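Local coordinates for L-rhamnose mutarotase (Formosa agariphila, PDB 6HHN) that catalyses the interconversion of alpha- and beta-L-rhamnose, an isomerisation at the anomeric carbon that serves the breakdown of the algal polysaccharide ulvan, at the interface of chains A and B. Coordinates in Å, arbitrary orientation; residue numbers count along the deposited sequence, not the author numbering. Chains: chain A/B, L-rhamnose mutarotase.

Contact 1: the interface of chains A and B. Residues chain A 18, 64, 106, 108; chain B 57, 64.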
loop_
_atom_site.group_PDB
_atom_site.type_symbol
_atom_site.label_atom_id
_atom_site.label_comp_id
_atom_site.label_asym_id
_atom_site.label_seq_id
_atom_site.Cartn_x
_atom_site.Cartn_y
_atom_site.Cartn_z
ATOM N N LYS A 18 -3.830 -3.672 5.861
ATOM C CA LYS A 18 -5.135 -3.516 5.239
ATOM C C LYS A 18 -6.181 -3.337 6.327
ATOM O O LYS A 18 -6.200 -4.091 7.306
ATOM C CB LYS A 18 -5.424 -4.780 4.415
ATOM C CG LYS A 18 -6.820 -4.918 3.885
ATOM C CD LYS A 18 -7.028 -6.252 3.131
ATOM C CE LYS A 18 -8.502 -6.513 2.956
ATOM N NZ LYS A 18 -8.785 -7.768 2.243
ATOM N N PHE A 64 -5.620 0.602 2.304
ATOM C CA PHE A 64 -4.256 0.094 2.286
ATOM C C PHE A 64 -3.358 1.171 2.874
ATOM O O PHE A 64 -3.277 2.281 2.337
ATOM C CB PHE A 64 -3.854 -0.255 0.856
ATOM C CG PHE A 64 -4.622 -1.423 0.268
ATOM C CD1 PHE A 64 -4.178 -2.724 0.458
ATOM C CD2 PHE A 64 -5.773 -1.225 -0.493
ATOM C CE1 PHE A 64 -4.853 -3.802 -0.093
ATOM C CE2 PHE A 64 -6.459 -2.313 -1.058
ATOM C CZ PHE A 64 -6.001 -3.597 -0.845
ATOM N N ILE A 106 -5.070 -6.226 8.862
ATOM C CA ILE A 106 -4.438 -7.417 8.288
ATOM C C ILE A 106 -3.052 -7.018 7.805
ATOM O O ILE A 106 -2.935 -6.158 6.923
ATOM C CB ILE A 106 -5.277 -7.965 7.118
ATOM C CG1 ILE A 106 -6.703 -8.289 7.555
ATOM C CG2 ILE A 106 -4.580 -9.168 6.479
ATOM C CD1 ILE A 106 -6.832 -9.566 8.288
ATOM N N LEU A 108 0.424 -6.906 5.721
ATOM C CA LEU A 108 0.818 -7.257 4.364
ATOM C C LEU A 108 2.331 -7.385 4.300
ATOM O O LEU A 108 3.053 -6.473 4.713
ATOM C CB LEU A 108 0.340 -6.183 3.398
ATOM C CG LEU A 108 -1.160 -5.878 3.452
ATOM C CD1 LEU A 108 -1.510 -4.629 2.648
ATOM C CD2 LEU A 108 -1.945 -7.048 2.962
ATOM N N ASP B 57 -1.089 -9.753 0.270
ATOM C CA ASP B 57 -2.119 -10.408 1.101
ATOM C C ASP B 57 -2.262 -11.785 0.438
ATOM O O ASP B 57 -2.996 -11.961 -0.556
ATOM C CB ASP B 57 -3.415 -9.654 1.015
ATOM C CG ASP B 57 -4.482 -10.194 1.927
ATOM O OD1 ASP B 57 -4.423 -11.384 2.320
ATOM O OD2 ASP B 57 -5.417 -9.406 2.199
ATOM N N PHE B 64 -0.376 -5.175 -3.214
ATOM C CA PHE B 64 -0.526 -3.742 -3.011
ATOM C C PHE B 64 0.829 -3.099 -3.258
ATOM O O PHE B 64 1.803 -3.405 -2.561
ATOM C CB PHE B 64 -1.030 -3.470 -1.597
ATOM C CG PHE B 64 -2.440 -3.964 -1.340
ATOM C CD1 PHE B 64 -3.532 -3.156 -1.628
ATOM C CD2 PHE B 64 -2.680 -5.221 -0.790
ATOM C CE1 PHE B 64 -4.827 -3.581 -1.376
ATOM C CE2 PHE B 64 -3.990 -5.656 -0.528
ATOM C CZ PHE B 64 -5.057 -4.836 -0.833
#
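A:Lys18 and B:Asp57 make a charged link in the part of the homodimer interface around its two-fold axis. The ammonium NZ of A:Lys18 lies 3.7 Å from the carboxylate oxygen OD2 of B:Asp57, a long separation that marks a loose salt bridge. The lysine chain is extended, and its CD comes within 3.7 Å of the same OD2, so OD2 meets an aliphatic part of the chain as well as its charged end. With CG anti to the backbone N (chi1 -175°), the carboxylate of B:Asp57 is carried to the lysine.

Apolar contact is carried by A:Leu108. Its methyl CD2 packs 3.6 Å from CB of B:Asp57, while the other branch, CD1, is directed towards the ring of B:Phe64. An alanine at A:Leu108 would remove both methyls and would probably leave a gap beside CB of B:Asp57, freeing the aspartate to turn away from the lysine.

Ring contact is doubtful. A:Phe64 and B:Phe64 interpenetrate as modelled, which two real rings cannot do, and alternating conformations are one possible explanation. The modelled spacing of A:Leu108 CD1 from B:Phe64 CD2, 3.7 Å, depends on that uncertain ring position.

Contact 2: the interface of chains A and B. Residues chain A 26, 54-56, 63; chain B 109, 111.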
loop_
_atom_site.group_PDB
_atom_site.type_symbol
_atom_site.label_atom_id
_atom_site.label_comp_id
_atom_site.label_asym_id
_atom_site.label_seq_id
_atom_site.Cartn_x
_atom_site.Cartn_y
_atom_site.Cartn_z
ATOM N N LYS A 26 -16.530 6.867 2.774
ATOM C CA LYS A 26 -15.295 7.482 2.312
ATOM C C LYS A 26 -15.239 8.951 2.705
ATOM O O LYS A 26 -14.203 9.437 3.169
ATOM C CB LYS A 26 -15.147 7.326 0.792
ATOM C CG LYS A 26 -13.897 8.009 0.223
ATOM C CD LYS A 26 -13.844 7.902 -1.293
ATOM C CE LYS A 26 -12.770 8.800 -1.875
ATOM N NZ LYS A 26 -12.918 8.896 -3.360
ATOM N N ILE A 54 -2.463 6.495 3.680
ATOM C CA ILE A 54 -3.566 5.542 3.584
ATOM C C ILE A 54 -4.275 5.789 2.254
ATOM O O ILE A 54 -4.576 6.940 1.914
ATOM C CB ILE A 54 -4.546 5.661 4.764
ATOM C CG1 ILE A 54 -3.809 5.479 6.087
ATOM C CG2 ILE A 54 -5.672 4.610 4.596
ATOM C CD1 ILE A 54 -4.640 5.810 7.317
ATOM N N PHE A 55 -4.479 4.708 1.482
ATOM C CA PHE A 55 -5.125 4.729 0.180
ATOM C C PHE A 55 -6.408 3.907 0.246
ATOM O O PHE A 55 -6.516 2.965 1.042
ATOM C CB PHE A 55 -4.195 4.095 -0.883
ATOM C CG PHE A 55 -2.832 4.726 -0.970
ATOM C CD1 PHE A 55 -1.793 4.275 -0.171
ATOM C CD2 PHE A 55 -2.590 5.760 -1.849
ATOM C CE1 PHE A 55 -0.536 4.834 -0.253
ATOM C CE2 PHE A 55 -1.327 6.340 -1.934
ATOM C CZ PHE A 55 -0.300 5.879 -1.131
ATOM N N ILE A 56 -7.383 4.262 -0.586
ATOM C CA ILE A 56 -8.664 3.567 -0.600
ATOM C C ILE A 56 -8.912 2.895 -1.946
ATOM O O ILE A 56 -8.561 3.434 -3.008
ATOM C CB ILE A 56 -9.814 4.532 -0.219
ATOM C CG1 ILE A 56 -11.088 3.741 0.100
ATOM C CG2 ILE A 56 -10.044 5.566 -1.320
ATOM C CD1 ILE A 56 -12.210 4.620 0.629
ATOM N N LEU A 63 -8.981 -0.206 2.806
ATOM C CA LEU A 63 -7.922 0.774 3.020
ATOM C C LEU A 63 -6.581 0.059 3.034
ATOM O O LEU A 63 -6.434 -0.976 3.687
ATOM C CB LEU A 63 -8.129 1.490 4.359
ATOM C CG LEU A 63 -9.443 2.255 4.496
ATOM C CD1 LEU A 63 -9.750 2.592 5.960
ATOM C CD2 LEU A 63 -9.407 3.531 3.643
ATOM N N GLU B 109 -6.680 5.546 -4.341
ATOM C CA GLU B 109 -6.649 6.986 -4.106
ATOM C C GLU B 109 -6.148 7.289 -2.697
ATOM O O GLU B 109 -6.638 6.716 -1.720
ATOM C CB GLU B 109 -8.074 7.524 -4.270
ATOM C CG GLU B 109 -8.257 9.010 -3.992
ATOM C CD GLU B 109 -9.729 9.430 -3.997
ATOM O OE1 GLU B 109 -10.560 8.717 -4.608
ATOM O OE2 GLU B 109 -10.064 10.469 -3.390
ATOM N N VAL B 111 -6.069 8.968 0.702
ATOM C CA VAL B 111 -7.038 9.657 1.548
ATOM C C VAL B 111 -6.429 10.221 2.828
ATOM O O VAL B 111 -7.128 10.936 3.568
ATOM C CB VAL B 111 -8.261 8.777 1.875
ATOM C CG1 VAL B 111 -9.097 8.539 0.613
ATOM C CG2 VAL B 111 -7.851 7.452 2.474
HETATM O O HOH W 1 -12.510 6.477 -4.656
#
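A:Ile56 and B:Glu109 pair as antiparallel strands across the dimer, the arrangement by which this rhamnose mutarotase, of the dimeric alpha+beta barrel type, adds strand 106-114 of one subunit to strand 52-57 of the other. The tight part is the backbone ladder and the aliphatic groups beside it. A:Ile56 N donates to B:Glu109 O at 2.8 Å, and B:Glu109 N returns a longer bond of 3.1 Å to A:Ile56 O. Further along, B:Val111 N reaches A:Ile54 O at 2.8 Å. Over this ladder CG2 of A:Ile56 meets CG1 of B:Val111 at 3.7 Å, the two side chains crossing at about a right angle. The isoleucine holds that methyl between its backbone N and carbonyl carbon, while CG1 lies anti to the backbone N (chi1 -166°), leaving CG2 to face the valine. The other valine methyl, CG2, rests 3.4 Å from A:Ile54 O.

The looser, water-bearing side is built from long side chains. A:Lys26, first residue of helix 26-34, stretches out fully to place NZ 2.7 Å from OE1 of B:Glu109, both a hydrogen bond and a salt bridge. NZ arrives on the syn side of the carboxylate but 29° out of its plane. Water 1 bridges the same two atoms, 2.8 Å from A:Lys26 NZ and 3.0 Å from B:Glu109 OE1.

Contact 3: the interface of chains A and B. Residues chain A 52-55; chain B 110-113.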
loop_
_atom_site.group_PDB
_atom_site.type_symbol
_atom_site.label_atom_id
_atom_site.label_comp_id
_atom_site.label_asym_id
_atom_site.label_seq_id
_atom_site.Cartn_x
_atom_site.Cartn_y
_atom_site.Cartn_z
ATOM N N TYR A 52 3.467 8.293 6.413
ATOM C CA TYR A 52 2.293 7.453 6.641
ATOM C C TYR A 52 1.213 7.862 5.651
ATOM O O TYR A 52 0.671 8.961 5.738
ATOM C CB TYR A 52 1.821 7.697 8.074
ATOM C CG TYR A 52 0.683 6.854 8.593
ATOM C CD1 TYR A 52 0.099 5.835 7.853
ATOM C CD2 TYR A 52 0.186 7.099 9.864
ATOM C CE1 TYR A 52 -0.933 5.087 8.385
ATOM C CE2 TYR A 52 -0.829 6.368 10.388
ATOM C CZ TYR A 52 -1.406 5.358 9.649
ATOM O OH TYR A 52 -2.450 4.621 10.201
ATOM N N SER A 53 0.903 6.963 4.714
ATOM C CA SER A 53 -0.139 7.159 3.732
ATOM C C SER A 53 -1.216 6.100 3.912
ATOM O O SER A 53 -0.917 4.951 4.255
ATOM C CB SER A 53 0.389 6.953 2.297
ATOM O OG SER A 53 1.177 8.065 1.864
ATOM N N ILE A 54 -2.463 6.495 3.680
ATOM C CA ILE A 54 -3.566 5.542 3.584
ATOM C C ILE A 54 -4.275 5.789 2.254
ATOM O O ILE A 54 -4.576 6.940 1.914
ATOM C CB ILE A 54 -4.546 5.661 4.764
ATOM C CG1 ILE A 54 -3.809 5.479 6.087
ATOM C CG2 ILE A 54 -5.672 4.610 4.596
ATOM C CD1 ILE A 54 -4.640 5.810 7.317
ATOM N N PHE A 55 -4.479 4.708 1.482
ATOM C CA PHE A 55 -5.125 4.729 0.180
ATOM C C PHE A 55 -6.408 3.907 0.246
ATOM O O PHE A 55 -6.516 2.965 1.042
ATOM C CB PHE A 55 -4.195 4.095 -0.883
ATOM C CG PHE A 55 -2.832 4.726 -0.970
ATOM C CD1 PHE A 55 -1.793 4.275 -0.171
ATOM C CD2 PHE A 55 -2.590 5.760 -1.849
ATOM C CE1 PHE A 55 -0.536 4.834 -0.253
ATOM C CE2 PHE A 55 -1.327 6.340 -1.934
ATOM C CZ PHE A 55 -0.300 5.879 -1.131
ATOM N N GLU B 110 -5.184 8.208 -2.588
ATOM C CA GLU B 110 -4.695 8.586 -1.264
ATOM C C GLU B 110 -5.751 9.398 -0.519
ATOM O O GLU B 110 -6.277 10.383 -1.045
ATOM C CB GLU B 110 -3.392 9.377 -1.363
ATOM C CG GLU B 110 -2.679 9.479 -0.028
ATOM C CD GLU B 110 -1.359 10.209 -0.122
ATOM O OE1 GLU B 110 -1.368 11.397 -0.519
ATOM O OE2 GLU B 110 -0.318 9.592 0.212
ATOM N N VAL B 111 -6.069 8.968 0.702
ATOM C CA VAL B 111 -7.038 9.657 1.548
ATOM C C VAL B 111 -6.429 10.221 2.828
ATOM O O VAL B 111 -7.128 10.936 3.568
ATOM C CB VAL B 111 -8.261 8.777 1.875
ATOM C CG1 VAL B 111 -9.097 8.539 0.613
ATOM C CG2 VAL B 111 -7.851 7.452 2.474
ATOM N N PHE B 112 -5.168 9.911 3.118
ATOM C CA PHE B 112 -4.468 10.479 4.263
ATOM C C PHE B 112 -2.977 10.447 3.974
ATOM O O PHE B 112 -2.473 9.460 3.437
ATOM C CB PHE B 112 -4.763 9.680 5.533
ATOM C CG PHE B 112 -3.948 10.099 6.718
ATOM C CD1 PHE B 112 -4.171 11.323 7.337
ATOM C CD2 PHE B 112 -2.962 9.275 7.223
ATOM C CE1 PHE B 112 -3.422 11.697 8.435
ATOM C CE2 PHE B 112 -2.198 9.664 8.317
ATOM C CZ PHE B 112 -2.441 10.866 8.921
ATOM N N TYR B 113 -2.278 11.526 4.360
ATOM C CA TYR B 113 -0.826 11.541 4.347
ATOM C C TYR B 113 -0.313 12.362 5.519
ATOM O O TYR B 113 -0.762 13.495 5.727
ATOM C CB TYR B 113 -0.277 12.113 3.034
ATOM C CG TYR B 113 1.235 12.268 3.014
ATOM C CD1 TYR B 113 2.077 11.157 3.006
ATOM C CD2 TYR B 113 1.816 13.520 3.001
ATOM C CE1 TYR B 113 3.447 11.290 2.985
ATOM C CE2 TYR B 113 3.187 13.666 2.980
ATOM C CZ TYR B 113 3.994 12.547 2.973
ATOM O OH TYR B 113 5.359 12.696 2.960
#
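A:Ile54 and B:Phe112 continue the antiparallel pairing between subunits, here through a classic beta-bulge in strand 106-114. Among backbone bonds, A:Ile54 N donates to B:Phe112 O at 3.0 Å. In return A:Ile54 O accepts from two successive amides: besides B:Val111 N, B:Phe112 N approaches on a lone pair at a longer 3.3 Å. The psi of -8° at B:Val111 is the local turn that brings both N-H groups to one carbonyl.

A side-chain hydrogen bond runs from the hydroxyl OG of A:Ser53 to OE2 of B:Glu110, at 2.7 Å and nearly in line with the carboxylate's C-O bond. The glutamate chain, extended beyond CG, crosses the A:Phe55 ring at a slant, CE2 of A:Phe55 lying 3.7 Å from B:Glu110 CB; ring and carboxylate planes are 25° apart.

Aromatic packing joins A:Tyr52, a substrate-binding residue by similarity, to B:Phe112. The rings stand edge to face, their planes 86° apart and centroids 5.4 Å apart. CE2 of the phenylalanine sits above one tyrosine face, towards its rim, 3.8 Å from A:Tyr52 CD2. The same phenylalanine ring also meets an aliphatic branch, its CD2 lying 3.9 Å from the methyl CD1 of A:Ile54.

Contacts 2 and 3 are neighbouring stretches of one intersubunit ladder: their C-alpha centres are about 6 Å apart, and they share A:Ile54, A:Phe55 and B:Val111. Contact 1 lies about 12 Å from contact 2 and 14 Å from contact 3, yet uses these two strands with the chains exchanged, and adds strands 13-20 and 62-69. The two-fold axis repeats the off-axis contacts with the chains exchanged, and the Phe64 pair meets itself. The centre of contact 3 is about 7 Å from A:His33, the probable proton donor, and A:Tyr52 packs against the partner, so dimerisation may help shape the active-site wall there.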